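Local coordinates for protein MstE (Scytonema sp. PCC 10023, PDB 6SBF) that acts as a class II terpene cyclase that cyclises an isoprenoid chain into a polycyclic scaffold, probably for merosterol-type natural products, at residues L141-I147 / R192-Y196; T177-A182 / Y217-T222; L249-F254 / A290-W294; H260-F266 / W305-Y310. The protein carries 1 engineered substitution. All coordinates share one frame. Numbering follows the deposited sequence.

Overall arrangement
Following the chain, contact 1 opens in the loop after helix 128-138, and contact 2 opens on helix 177-183 before contact 1 closes on helix 187-200; contact 2 then closes on helix 215-229, so the two cross. Contacts 3 and 4 repeat this alternation: 249-254, 260-266, 290-294, 305-310. Contact 1 touches contact 2, where Tyr196 OH lies 2.8 Å from Thr177 OG1. Contact 3 touches contact 4 through Phe254 and Trp294, which pack on 262-263. Contacts 2 and 4 touch where Tyr217 CD2 packs 3.9 Å from Phe266 CZ. Contacts 1 and 3 pack loops on outer helices of the alpha/alpha barrel, contact 2 pairs inner helices, and contact 4 joins the start of inner helix 265-275 to the loop before strand 311-313.

Contact 1 of 4, residues L141-I147 / R192-Y196; sequences LQPNGGI and RLHDY
Segment 141-147 is an irregular loop: a type I turn from Gln142 to Gly145 (Gly145 N to Gln142 O 2.9 Å), plus Gln142 N to Gly146 O at 2.8 Å. Asn144, chi1 p, turns its OD1 back to Gly146 N (2.9 Å), an Asx turn. At Gly145 (phi/psi 94/-2) a CB would jam against Asn144 O; its CA lies 5.2 Å from Tyr196 CA of helix 187-200. Tyr196, chi1 t, lays its ring against Gly146, whose CA is 3.7 Å from the ring centroid and 14° off the normal, a CH-pi contact; a CB there would clash with Tyr196 CE1. In this alpha/alpha barrel the loop leaving helix 128-138 thus rests on the next outer helix. Leu193 (m, t) brings CD2 to 3.4 Å from Gly145 O and 4.0 Å from CD2 of Leu141 (m, t). Arg192 CG meets Leu141 CD1 at 4.2 Å. One water bridges Gly145 O (2.9 Å), Arg192 O (2.8 Å) and Tyr196 N (2.9 Å), while Tyr196 OH is hydrogen-bonded to Thr177 OG1.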
loop_
_atom_site.group_PDB
_atom_site.type_symbol
_atom_site.label_atom_id
_atom_site.label_comp_id
_atom_site.label_asym_id
_atom_site.label_seq_id
_atom_site.Cartn_x
_atom_site.Cartn_y
_atom_site.Cartn_z
ATOM N N LEU A 141 2.482 -15.056 -11.805
ATOM C CA LEU A 141 3.868 -14.790 -12.166
ATOM C C LEU A 141 4.012 -14.759 -13.685
ATOM O O LEU A 141 3.514 -15.658 -14.344
ATOM C CB LEU A 141 4.756 -15.863 -11.566
ATOM C CG LEU A 141 4.895 -15.829 -10.059
ATOM C CD1 LEU A 141 5.526 -17.124 -9.576
ATOM C CD2 LEU A 141 5.678 -14.607 -9.612
ATOM N N GLN A 142 4.746 -13.756 -14.187
ATOM C CA GLN A 142 4.912 -13.527 -15.638
ATOM C C GLN A 142 6.286 -13.996 -16.101
ATOM O O GLN A 142 7.246 -13.986 -15.337
ATOM C CB GLN A 142 4.686 -12.042 -15.891
ATOM C CG GLN A 142 3.270 -11.579 -15.595
ATOM C CD GLN A 142 2.225 -12.427 -16.290
ATOM O OE1 GLN A 142 2.195 -12.457 -17.535
ATOM N NE2 GLN A 142 1.326 -13.078 -15.533
ATOM N N PRO A 143 6.412 -14.298 -17.410
ATOM C CA PRO A 143 7.719 -14.552 -18.046
ATOM C C PRO A 143 8.844 -13.538 -17.764
ATOM O O PRO A 143 9.967 -13.956 -17.609
ATOM C CB PRO A 143 7.347 -14.515 -19.540
ATOM C CG PRO A 143 5.945 -15.045 -19.574
ATOM C CD PRO A 143 5.299 -14.432 -18.361
ATOM N N ASN A 144 8.522 -12.257 -17.502
ATOM C CA ASN A 144 9.576 -11.218 -17.213
ATOM C C ASN A 144 9.949 -11.141 -15.735
ATOM O O ASN A 144 10.851 -10.317 -15.375
ATOM C CB ASN A 144 9.167 -9.765 -17.493
ATOM C CG ASN A 144 8.034 -9.217 -16.642
ATOM O OD1 ASN A 144 7.621 -9.714 -15.562
ATOM N ND2 ASN A 144 7.544 -8.113 -17.154
ATOM N N GLY A 145 9.406 -12.028 -14.952
ATOM C CA GLY A 145 9.809 -12.273 -13.551
ATOM C C GLY A 145 9.031 -11.533 -12.480
ATOM O O GLY A 145 9.428 -11.740 -11.256
ATOM N N GLY A 146 8.082 -10.684 -12.876
ATOM C CA GLY A 146 7.124 -9.961 -12.008
ATOM C C GLY A 146 5.758 -10.646 -11.866
ATOM O O GLY A 146 5.524 -11.732 -12.410
ATOM N N ILE A 147 4.886 -10.014 -11.105
ATOM C CA ILE A 147 3.547 -10.549 -10.912
ATOM C C ILE A 147 2.510 -9.589 -11.484
ATOM O O ILE A 147 2.634 -8.353 -11.323
ATOM C CB ILE A 147 3.329 -10.907 -9.446
ATOM C CG1 ILE A 147 2.212 -11.914 -9.303
ATOM C CG2 ILE A 147 3.114 -9.695 -8.679
ATOM C CD1 ILE A 147 2.340 -12.730 -8.052
ATOM N N ARG A 192 11.979 -15.120 -5.805
ATOM C CA ARG A 192 11.488 -15.301 -7.180
ATOM C C ARG A 192 11.290 -13.917 -7.830
ATOM O O ARG A 192 11.535 -13.811 -9.045
ATOM C CB ARG A 192 10.159 -16.065 -7.193
ATOM C CG ARG A 192 9.575 -16.328 -8.578
ATOM C CD ARG A 192 10.402 -17.073 -9.629
ATOM N NE ARG A 192 10.828 -18.426 -9.255
ATOM C CZ ARG A 192 10.274 -19.579 -9.682
ATOM N NH1 ARG A 192 10.738 -20.745 -9.255
ATOM N NH2 ARG A 192 9.250 -19.560 -10.522
ATOM N N LEU A 193 10.883 -12.884 -7.091
ATOM C CA LEU A 193 10.618 -11.534 -7.652
ATOM C C LEU A 193 11.871 -10.639 -7.658
ATOM O O LEU A 193 11.840 -9.553 -8.205
ATOM C CB LEU A 193 9.496 -10.904 -6.859
ATOM C CG LEU A 193 8.154 -11.591 -7.057
ATOM C CD1 LEU A 193 7.171 -11.059 -6.037
ATOM C CD2 LEU A 193 7.591 -11.321 -8.440
ATOM N N HIS A 194 12.970 -11.068 -7.037
ATOM C CA HIS A 194 14.151 -10.216 -6.813
ATOM C C HIS A 194 14.679 -9.573 -8.130
ATOM O O HIS A 194 14.958 -8.381 -8.144
ATOM C CB HIS A 194 15.233 -11.057 -6.105
ATOM C CG HIS A 194 16.555 -10.377 -6.057
ATOM N ND1 HIS A 194 17.444 -10.449 -7.113
ATOM C CD2 HIS A 194 17.101 -9.551 -5.116
ATOM C CE1 HIS A 194 18.523 -9.746 -6.805
ATOM N NE2 HIS A 194 18.326 -9.154 -5.581
ATOM N N ASP A 195 14.945 -10.374 -9.131
ATOM C CA ASP A 195 15.621 -9.870 -10.339
ATOM C C ASP A 195 14.711 -8.841 -10.998
ATOM O O ASP A 195 15.212 -7.815 -11.490
ATOM C CB ASP A 195 16.043 -11.008 -11.240
ATOM C CG ASP A 195 17.191 -11.854 -10.711
ATOM O OD1 ASP A 195 17.697 -11.586 -9.604
ATOM O OD2 ASP A 195 17.562 -12.765 -11.436
ATOM N N TYR A 196 13.413 -9.117 -11.087
ATOM C CA TYR A 196 12.440 -8.163 -11.680
ATOM C C TYR A 196 12.490 -6.855 -10.902
ATOM O O TYR A 196 12.553 -5.746 -11.497
ATOM C CB TYR A 196 11.037 -8.763 -11.651
ATOM C CG TYR A 196 9.978 -7.782 -12.052
ATOM C CD1 TYR A 196 9.643 -7.574 -13.379
ATOM C CD2 TYR A 196 9.341 -7.032 -11.086
ATOM C CE1 TYR A 196 8.676 -6.648 -13.735
ATOM C CE2 TYR A 196 8.380 -6.111 -11.451
ATOM C CZ TYR A 196 8.065 -5.884 -12.781
ATOM O OH TYR A 196 7.105 -4.953 -13.097
HETATM O O HOH W 1 12.291 -11.836 -10.909
#

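Contact 2 of 4, residues T177-A182 / Y217-T222; sequences TCVSAA and YTTALT
Ala181 and Thr218 lie at the heart of a close pairing between two helical segments, 177-182 and 217-222, whose axes run in nearly the same direction: they cross at +30° and approach to 8.4 Å. The register places Cys178 CA 4.8 Å from Thr218 CA and, one turn on, Ala181 CA 4.7 Å from Thr222 CA. Ala181 points its CA-to-CB bond toward the partner helix; its CB sits 3.7 Å from Leu221 CB and 3.1 Å from Thr222 OG1, a closeness that its small side chain permits. Thr222, chi1 m, returns its hydroxyl to Thr218 O at 2.8 Å within its own helix. Thr218, also m, faces the first helix, with OG1 3.3 Å from Cys178 CB and CG2 3.6 Å from Thr177 CG2. Leu221 (m, t) reaches Ala182 CB with CD1 at 4.2 Å. Direct contact is purely packing, and the polar links run through water: one water donates to Ala181 O and Leu221 O, both at 2.8 Å. The ring of Tyr217, chi1 t, presents its edge to Cys178, CE1 to CB 4.1 Å, and meets Trp270 edge-to-face. Such side-by-side, co-directional helices are characteristic of the inner ring of an alpha/alpha barrel, the fold of this cyclase.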
loop_
_atom_site.group_PDB
_atom_site.type_symbol
_atom_site.label_atom_id
_atom_site.label_comp_id
_atom_site.label_asym_id
_atom_site.label_seq_id
_atom_site.Cartn_x
_atom_site.Cartn_y
_atom_site.Cartn_z
ATOM N N THR A 177 4.795 -3.335 -11.047
ATOM C CA THR A 177 5.881 -3.204 -10.075
ATOM C C THR A 177 5.351 -2.979 -8.666
ATOM O O THR A 177 5.943 -3.492 -7.698
ATOM C CB THR A 177 6.815 -2.110 -10.565
ATOM O OG1 THR A 177 7.239 -2.411 -11.917
ATOM C CG2 THR A 177 8.048 -1.991 -9.711
ATOM N N CYS A 178 4.266 -2.250 -8.520
ATOM C CA CYS A 178 3.625 -1.968 -7.230
ATOM C C CYS A 178 3.166 -3.307 -6.588
ATOM O O CYS A 178 3.425 -3.564 -5.412
ATOM C CB CYS A 178 2.451 -1.005 -7.401
ATOM S SG CYS A 178 1.296 -1.414 -8.747
ATOM N N VAL A 179 2.498 -4.151 -7.359
ATOM C CA VAL A 179 1.997 -5.444 -6.874
ATOM C C VAL A 179 3.174 -6.364 -6.631
ATOM O O VAL A 179 3.208 -7.070 -5.585
ATOM C CB VAL A 179 1.002 -6.047 -7.849
ATOM C CG1 VAL A 179 0.474 -7.390 -7.321
ATOM C CG2 VAL A 179 -0.125 -5.072 -8.092
ATOM N N SER A 180 4.177 -6.391 -7.482
ATOM C CA SER A 180 5.368 -7.225 -7.298
ATOM C C SER A 180 6.087 -6.827 -6.002
ATOM O O SER A 180 6.513 -7.711 -5.226
ATOM C CB SER A 180 6.284 -7.083 -8.508
ATOM O OG SER A 180 5.679 -7.565 -9.691
ATOM N N ALA A 181 6.220 -5.548 -5.713
ATOM C CA ALA A 181 6.890 -5.054 -4.517
ATOM C C ALA A 181 6.138 -5.563 -3.282
ATOM O O ALA A 181 6.752 -6.003 -2.288
ATOM C CB ALA A 181 6.997 -3.546 -4.535
ATOM N N ALA A 182 4.833 -5.439 -3.282
ATOM C CA ALA A 182 4.018 -5.847 -2.136
ATOM C C ALA A 182 4.082 -7.378 -1.970
ATOM O O ALA A 182 4.218 -7.856 -0.829
ATOM C CB ALA A 182 2.597 -5.369 -2.305
ATOM N N TYR A 217 5.107 4.777 -2.627
ATOM C CA TYR A 217 4.521 3.479 -2.272
ATOM C C TYR A 217 5.358 2.347 -2.835
ATOM O O TYR A 217 5.845 1.466 -2.074
ATOM C CB TYR A 217 3.083 3.443 -2.785
ATOM C CG TYR A 217 2.372 2.125 -2.654
ATOM C CD1 TYR A 217 2.455 1.141 -3.588
ATOM C CD2 TYR A 217 1.519 1.884 -1.598
ATOM C CE1 TYR A 217 1.757 -0.055 -3.508
ATOM C CE2 TYR A 217 0.814 0.690 -1.483
ATOM C CZ TYR A 217 0.924 -0.292 -2.428
ATOM O OH TYR A 217 0.216 -1.463 -2.321
ATOM N N THR A 218 5.592 2.322 -4.125
ATOM C CA THR A 218 6.313 1.219 -4.778
ATOM C C THR A 218 7.760 1.263 -4.324
ATOM O O THR A 218 8.383 0.191 -4.157
ATOM C CB THR A 218 6.141 1.239 -6.296
ATOM O OG1 THR A 218 4.750 1.179 -6.604
ATOM C CG2 THR A 218 6.822 0.094 -6.985
ATOM N N THR A 219 8.340 2.448 -4.221
ATOM C CA THR A 219 9.768 2.572 -3.889
ATOM C C THR A 219 9.997 2.024 -2.471
ATOM O O THR A 219 10.951 1.262 -2.247
ATOM C CB THR A 219 10.230 4.016 -4.042
ATOM O OG1 THR A 219 10.027 4.417 -5.413
ATOM C CG2 THR A 219 11.702 4.169 -3.679
ATOM N N ALA A 220 9.191 2.441 -1.506
ATOM C CA ALA A 220 9.368 1.959 -0.105
ATOM C C ALA A 220 9.189 0.442 -0.079
ATOM O O ALA A 220 10.000 -0.254 0.530
ATOM C CB ALA A 220 8.351 2.613 0.787
ATOM N N LEU A 221 8.123 -0.085 -0.685
ATOM C CA LEU A 221 7.877 -1.528 -0.609
ATOM C C LEU A 221 9.010 -2.298 -1.260
ATOM O O LEU A 221 9.406 -3.359 -0.786
ATOM C CB LEU A 221 6.538 -1.856 -1.242
ATOM C CG LEU A 221 5.309 -1.492 -0.415
ATOM C CD1 LEU A 221 4.076 -1.596 -1.231
ATOM C CD2 LEU A 221 5.216 -2.331 0.860
ATOM N N THR A 222 9.511 -1.826 -2.392
ATOM C CA THR A 222 10.589 -2.550 -3.102
ATOM C C THR A 222 11.865 -2.525 -2.258
ATOM O O THR A 222 12.509 -3.594 -2.078
ATOM C CB THR A 222 10.834 -1.986 -4.498
ATOM O OG1 THR A 222 9.640 -2.046 -5.295
ATOM C CG2 THR A 222 11.911 -2.798 -5.164
HETATM O O HOH W 2 0.706 -3.162 -4.274
HETATM O O HOH W 3 7.776 -5.323 0.274
#

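Contact 3 of 4, residues L249-F254 / A290-W294; sequences LCPQGF and AAIGW
This is a loop-on-helix packing contact near the periphery of the barrel, its centre about 20 Å from the centre of the chain, where the turn that follows helix 235-248 lies against helix 282-298. Leu249 is the first residue to leave helical angles; a type I turn from Cys250 to Gly253 follows, with Gly253 N to Cys250 O at 3.0 Å, and Cys250 N to Phe254 O at 2.9 Å closes the loop. Gly253 (phi/psi 105/19) comes nearest to the helix, its CA 4.1 Å from Ala291 CA. Its backbone angles and the proximity of the helix both exclude a side chain, since an ideal CB would stand 2.3 Å from Ala290 O. Two CA-H...O contacts join the backbones: Ala291 CA to Gly253 O at 3.2 Å (165° at the hydrogen) and Gly253 CA to Ala290 O at 3.6 Å. Gly253 O is buried without a conventional partner. Trp294, chi1 t and chi2 83°, receives Phe254, chi1 p: Phe254 CB lies 3.5 Å from the centroid of the indole six-membered ring and 7° off its normal, a CH-pi contact, while the two aromatic rings meet obliquely, planes at 48°. Leu249 CD2 meets Ala291 CB at 4.0 Å. Like 141-147 on helix 187-200, this is a glycine-bearing turn on an outer helix, and Trp294 is the aromatic residue opening a stretch, running on to Trp305, that resembles the QW motif of squalene-hopene cyclases.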
loop_
_atom_site.group_PDB
_atom_site.type_symbol
_atom_site.label_atom_id
_atom_site.label_comp_id
_atom_site.label_asym_id
_atom_site.label_seq_id
_atom_site.Cartn_x
_atom_site.Cartn_y
_atom_site.Cartn_z
ATOM N N LEU A 249 11.522 14.488 0.162
ATOM C CA LEU A 249 11.035 15.155 1.371
ATOM C C LEU A 249 11.584 16.578 1.404
ATOM O O LEU A 249 12.779 16.808 1.322
ATOM C CB LEU A 249 11.435 14.379 2.609
ATOM C CG LEU A 249 10.552 14.679 3.784
ATOM C CD1 LEU A 249 9.239 13.915 3.697
ATOM C CD2 LEU A 249 11.247 14.416 5.053
ATOM N N CYS A 250 10.729 17.562 1.413
ATOM C CA CYS A 250 11.281 18.915 1.503
ATOM C C CYS A 250 11.588 19.192 2.967
ATOM O O CYS A 250 11.220 18.442 3.892
ATOM C CB CYS A 250 10.335 19.957 0.955
ATOM S SG CYS A 250 8.958 20.224 2.081
ATOM N N PRO A 251 12.285 20.313 3.194
ATOM C CA PRO A 251 12.708 20.679 4.549
ATOM C C PRO A 251 11.558 20.853 5.549
ATOM O O PRO A 251 11.758 20.619 6.736
ATOM C CB PRO A 251 13.503 21.974 4.335
ATOM C CG PRO A 251 13.983 21.866 2.912
ATOM C CD PRO A 251 12.851 21.188 2.159
ATOM N N GLN A 252 10.355 21.181 5.059
ATOM C CA GLN A 252 9.181 21.411 5.930
ATOM C C GLN A 252 8.582 20.076 6.402
ATOM O O GLN A 252 7.697 20.099 7.254
ATOM C CB GLN A 252 8.116 22.249 5.220
ATOM C CG GLN A 252 8.629 23.636 4.878
ATOM C CD GLN A 252 9.091 23.697 3.438
ATOM O OE1 GLN A 252 9.983 22.959 2.976
ATOM N NE2 GLN A 252 8.416 24.555 2.695
ATOM N N GLY A 253 9.020 18.946 5.859
ATOM C CA GLY A 253 8.688 17.629 6.395
ATOM C C GLY A 253 7.672 16.898 5.577
ATOM O O GLY A 253 7.091 15.937 6.089
ATOM N N PHE A 254 7.469 17.269 4.320
ATOM C CA PHE A 254 6.481 16.558 3.500
ATOM C C PHE A 254 7.008 16.298 2.092
ATOM O O PHE A 254 7.923 17.000 1.584
ATOM C CB PHE A 254 5.164 17.348 3.460
ATOM C CG PHE A 254 5.254 18.774 2.958
ATOM C CD1 PHE A 254 5.370 19.067 1.602
ATOM C CD2 PHE A 254 5.219 19.838 3.846
ATOM C CE1 PHE A 254 5.425 20.384 1.160
ATOM C CE2 PHE A 254 5.318 21.147 3.420
ATOM C CZ PHE A 254 5.426 21.409 2.074
ATOM N N ALA A 290 11.544 15.533 10.724
ATOM C CA ALA A 290 10.708 16.584 10.081
ATOM C C ALA A 290 9.378 16.004 9.589
ATOM O O ALA A 290 8.330 16.623 9.787
ATOM C CB ALA A 290 11.489 17.304 8.965
ATOM N N ALA A 291 9.425 14.835 8.974
ATOM C CA ALA A 291 8.233 14.148 8.450
ATOM C C ALA A 291 7.300 13.788 9.608
ATOM O O ALA A 291 6.073 13.968 9.520
ATOM C CB ALA A 291 8.627 12.929 7.681
ATOM N N ILE A 292 7.876 13.281 10.691
ATOM C CA ILE A 292 7.053 12.959 11.894
ATOM C C ILE A 292 6.363 14.249 12.346
ATOM O O ILE A 292 5.141 14.230 12.656
ATOM C CB ILE A 292 7.916 12.323 13.002
ATOM C CG1 ILE A 292 8.347 10.920 12.605
ATOM C CG2 ILE A 292 7.166 12.335 14.322
ATOM C CD1 ILE A 292 9.474 10.373 13.487
ATOM N N GLY A 293 7.109 15.341 12.493
ATOM C CA GLY A 293 6.492 16.565 13.002
ATOM C C GLY A 293 5.358 17.037 12.103
ATOM O O GLY A 293 4.292 17.460 12.593
ATOM N N TRP A 294 5.560 16.986 10.794
ATOM C CA TRP A 294 4.528 17.473 9.869
ATOM C C TRP A 294 3.296 16.560 9.945
ATOM O O TRP A 294 2.161 17.052 10.019
ATOM C CB TRP A 294 5.100 17.533 8.459
ATOM C CG TRP A 294 4.105 18.091 7.487
ATOM C CD1 TRP A 294 3.850 19.409 7.253
ATOM C CD2 TRP A 294 3.289 17.321 6.598
ATOM N NE1 TRP A 294 2.887 19.494 6.272
ATOM C CE2 TRP A 294 2.550 18.244 5.823
ATOM C CE3 TRP A 294 3.125 15.958 6.337
ATOM C CZ2 TRP A 294 1.645 17.829 4.856
ATOM C CZ3 TRP A 294 2.243 15.535 5.369
ATOM C CH2 TRP A 294 1.518 16.466 4.624
#

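Contact 4 of 4, residues H260-F266 / W305-Y310; sequences HPNGSTF and WVSSAY
A short chain of hydrogen bonds through two hydroxyls links 260-266, a loop entering a helix, to the irregular segment 305-310: Ser308 OG donates to Thr265 OG1 at 2.7 Å, and Thr265 OG1 (chi1 p) donates to Val306 O at 2.9 Å. The loop makes a type I turn from His260 to Gly263 before Ser264 N-caps helix 265-275 through Ala267 N. Across it, 305-310 kinks at Ser308, with an inverse gamma turn centred on Ala309; Phe266 and Ser308 are closest, CA atoms 5.5 Å apart. His260 NE2 and Tyr310 OH share a 2.7 Å hydrogen bond, the rings rim to rim. A water accepts from Ser264 OG (2.6 Å) and donates to Ser308 O (2.7 Å). Ala309 CB sits over the face of Phe266, chi1 t, 3.9 Å from the centroid. Thr265 CG2 touches Trp305 CD1 at 3.9 Å. Trp305, hydrogen-bonded to Leu295 O and packed on Gln298 and Gln299, closes a stretch resembling the QW motifs of the squalene-hopene cyclase family.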
loop_
_atom_site.group_PDB
_atom_site.type_symbol
_atom_site.label_atom_id
_atom_site.label_comp_id
_atom_site.label_asym_id
_atom_site.label_seq_id
_atom_site.Cartn_x
_atom_site.Cartn_y
_atom_site.Cartn_z
ATOM N N HIS A 260 -1.098 17.914 -4.328
ATOM C CA HIS A 260 -0.906 18.465 -2.958
ATOM C C HIS A 260 0.444 19.128 -2.887
ATOM O O HIS A 260 1.413 18.567 -2.357
ATOM C CB HIS A 260 -1.033 17.371 -1.891
ATOM C CG HIS A 260 -2.392 16.783 -1.786
ATOM N ND1 HIS A 260 -3.388 17.366 -1.032
ATOM C CD2 HIS A 260 -2.929 15.676 -2.316
ATOM C CE1 HIS A 260 -4.467 16.567 -1.090
ATOM N NE2 HIS A 260 -4.243 15.590 -1.921
ATOM N N PRO A 261 0.576 20.353 -3.434
ATOM C CA PRO A 261 1.881 20.986 -3.474
ATOM C C PRO A 261 2.407 21.376 -2.090
ATOM O O PRO A 261 3.571 21.659 -1.972
ATOM C CB PRO A 261 1.693 22.192 -4.396
ATOM C CG PRO A 261 0.259 22.437 -4.356
ATOM C CD PRO A 261 -0.424 21.096 -4.216
ATOM N N ASN A 262 1.549 21.363 -1.064
ATOM C CA ASN A 262 1.961 21.635 0.340
ATOM C C ASN A 262 1.936 20.313 1.124
ATOM O O ASN A 262 1.976 20.364 2.355
ATOM C CB ASN A 262 1.120 22.729 1.018
ATOM C CG ASN A 262 1.349 24.063 0.321
ATOM O OD1 ASN A 262 2.450 24.584 0.353
ATOM N ND2 ASN A 262 0.326 24.558 -0.312
ATOM N N GLY A 263 1.939 19.171 0.451
ATOM C CA GLY A 263 2.238 17.878 1.083
ATOM C C GLY A 263 1.089 16.875 1.013
ATOM O O GLY A 263 -0.058 17.170 1.385
ATOM N N SER A 264 1.428 15.667 0.572
ATOM C CA SER A 264 0.540 14.500 0.538
ATOM C C SER A 264 0.767 13.648 1.807
ATOM O O SER A 264 1.915 13.194 2.031
ATOM C CB SER A 264 0.808 13.662 -0.652
ATOM O OG SER A 264 0.297 12.361 -0.473
ATOM N N THR A 265 -0.252 13.421 2.603
ATOM C CA THR A 265 -0.119 12.574 3.785
ATOM C C THR A 265 0.273 11.161 3.396
ATOM O O THR A 265 1.169 10.571 4.063
ATOM C CB THR A 265 -1.374 12.634 4.643
ATOM O OG1 THR A 265 -2.498 12.387 3.826
ATOM C CG2 THR A 265 -1.519 13.970 5.351
ATOM N N PHE A 266 -0.304 10.599 2.362
ATOM C CA PHE A 266 -0.006 9.231 1.897
ATOM C C PHE A 266 1.415 9.114 1.407
ATOM O O PHE A 266 2.148 8.165 1.786
ATOM C CB PHE A 266 -1.038 8.796 0.854
ATOM C CG PHE A 266 -0.931 7.400 0.319
ATOM C CD1 PHE A 266 -1.339 6.320 1.097
ATOM C CD2 PHE A 266 -0.516 7.148 -0.970
ATOM C CE1 PHE A 266 -1.307 5.038 0.564
ATOM C CE2 PHE A 266 -0.523 5.908 -1.535
ATOM C CZ PHE A 266 -0.927 4.838 -0.747
ATOM N N TRP A 305 -6.183 11.201 9.134
ATOM C CA TRP A 305 -5.491 12.162 8.259
ATOM C C TRP A 305 -6.355 12.325 6.992
ATOM O O TRP A 305 -7.068 11.408 6.606
ATOM C CB TRP A 305 -4.078 11.705 7.884
ATOM C CG TRP A 305 -3.073 11.936 8.949
ATOM C CD1 TRP A 305 -2.264 12.997 9.086
ATOM C CD2 TRP A 305 -2.823 11.095 10.104
ATOM N NE1 TRP A 305 -1.570 12.955 10.238
ATOM C CE2 TRP A 305 -1.856 11.768 10.864
ATOM C CE3 TRP A 305 -3.269 9.858 10.548
ATOM C CZ2 TRP A 305 -1.338 11.244 12.068
ATOM C CZ3 TRP A 305 -2.751 9.309 11.711
ATOM C CH2 TRP A 305 -1.793 10.000 12.445
ATOM N N VAL A 306 -6.225 13.486 6.336
ATOM C CA VAL A 306 -6.837 13.840 5.023
ATOM C C VAL A 306 -6.554 12.721 4.021
ATOM O O VAL A 306 -5.395 12.389 3.807
ATOM C CB VAL A 306 -6.370 15.246 4.572
ATOM C CG1 VAL A 306 -6.818 15.590 3.183
ATOM C CG2 VAL A 306 -6.832 16.325 5.540
ATOM N N SER A 307 -7.580 12.229 3.335
ATOM C CA SER A 307 -7.457 11.259 2.240
ATOM C C SER A 307 -6.487 11.752 1.187
ATOM O O SER A 307 -6.642 12.898 0.683
ATOM C CB SER A 307 -8.741 11.012 1.631
ATOM O OG SER A 307 -9.647 10.548 2.615
ATOM N N SER A 308 -5.559 10.887 0.816
ATOM C CA SER A 308 -4.626 11.174 -0.288
ATOM C C SER A 308 -4.139 9.912 -0.952
ATOM O O SER A 308 -3.126 9.951 -1.649
ATOM C CB SER A 308 -3.499 12.120 0.149
ATOM O OG SER A 308 -2.760 11.549 1.231
ATOM N N ALA A 309 -4.800 8.774 -0.748
ATOM C CA ALA A 309 -4.413 7.514 -1.374
ATOM C C ALA A 309 -5.019 7.434 -2.765
ATOM O O ALA A 309 -6.094 6.945 -2.948
ATOM C CB ALA A 309 -4.796 6.348 -0.517
ATOM N N TYR A 310 -4.265 7.985 -3.732
ATOM C CA TYR A 310 -4.753 8.163 -5.110
ATOM C C TYR A 310 -4.496 6.936 -5.937
ATOM O O TYR A 310 -3.316 6.608 -6.219
ATOM C CB TYR A 310 -4.230 9.438 -5.752
ATOM C CG TYR A 310 -4.750 10.701 -5.122
ATOM C CD1 TYR A 310 -6.098 10.986 -5.087
ATOM C CD2 TYR A 310 -3.927 11.624 -4.534
ATOM C CE1 TYR A 310 -6.577 12.140 -4.480
ATOM C CE2 TYR A 310 -4.373 12.780 -3.938
ATOM C CZ TYR A 310 -5.722 13.064 -3.912
ATOM O OH TYR A 310 -6.146 14.196 -3.300
HETATM O O HOH W 4 -1.060 11.489 -2.534
#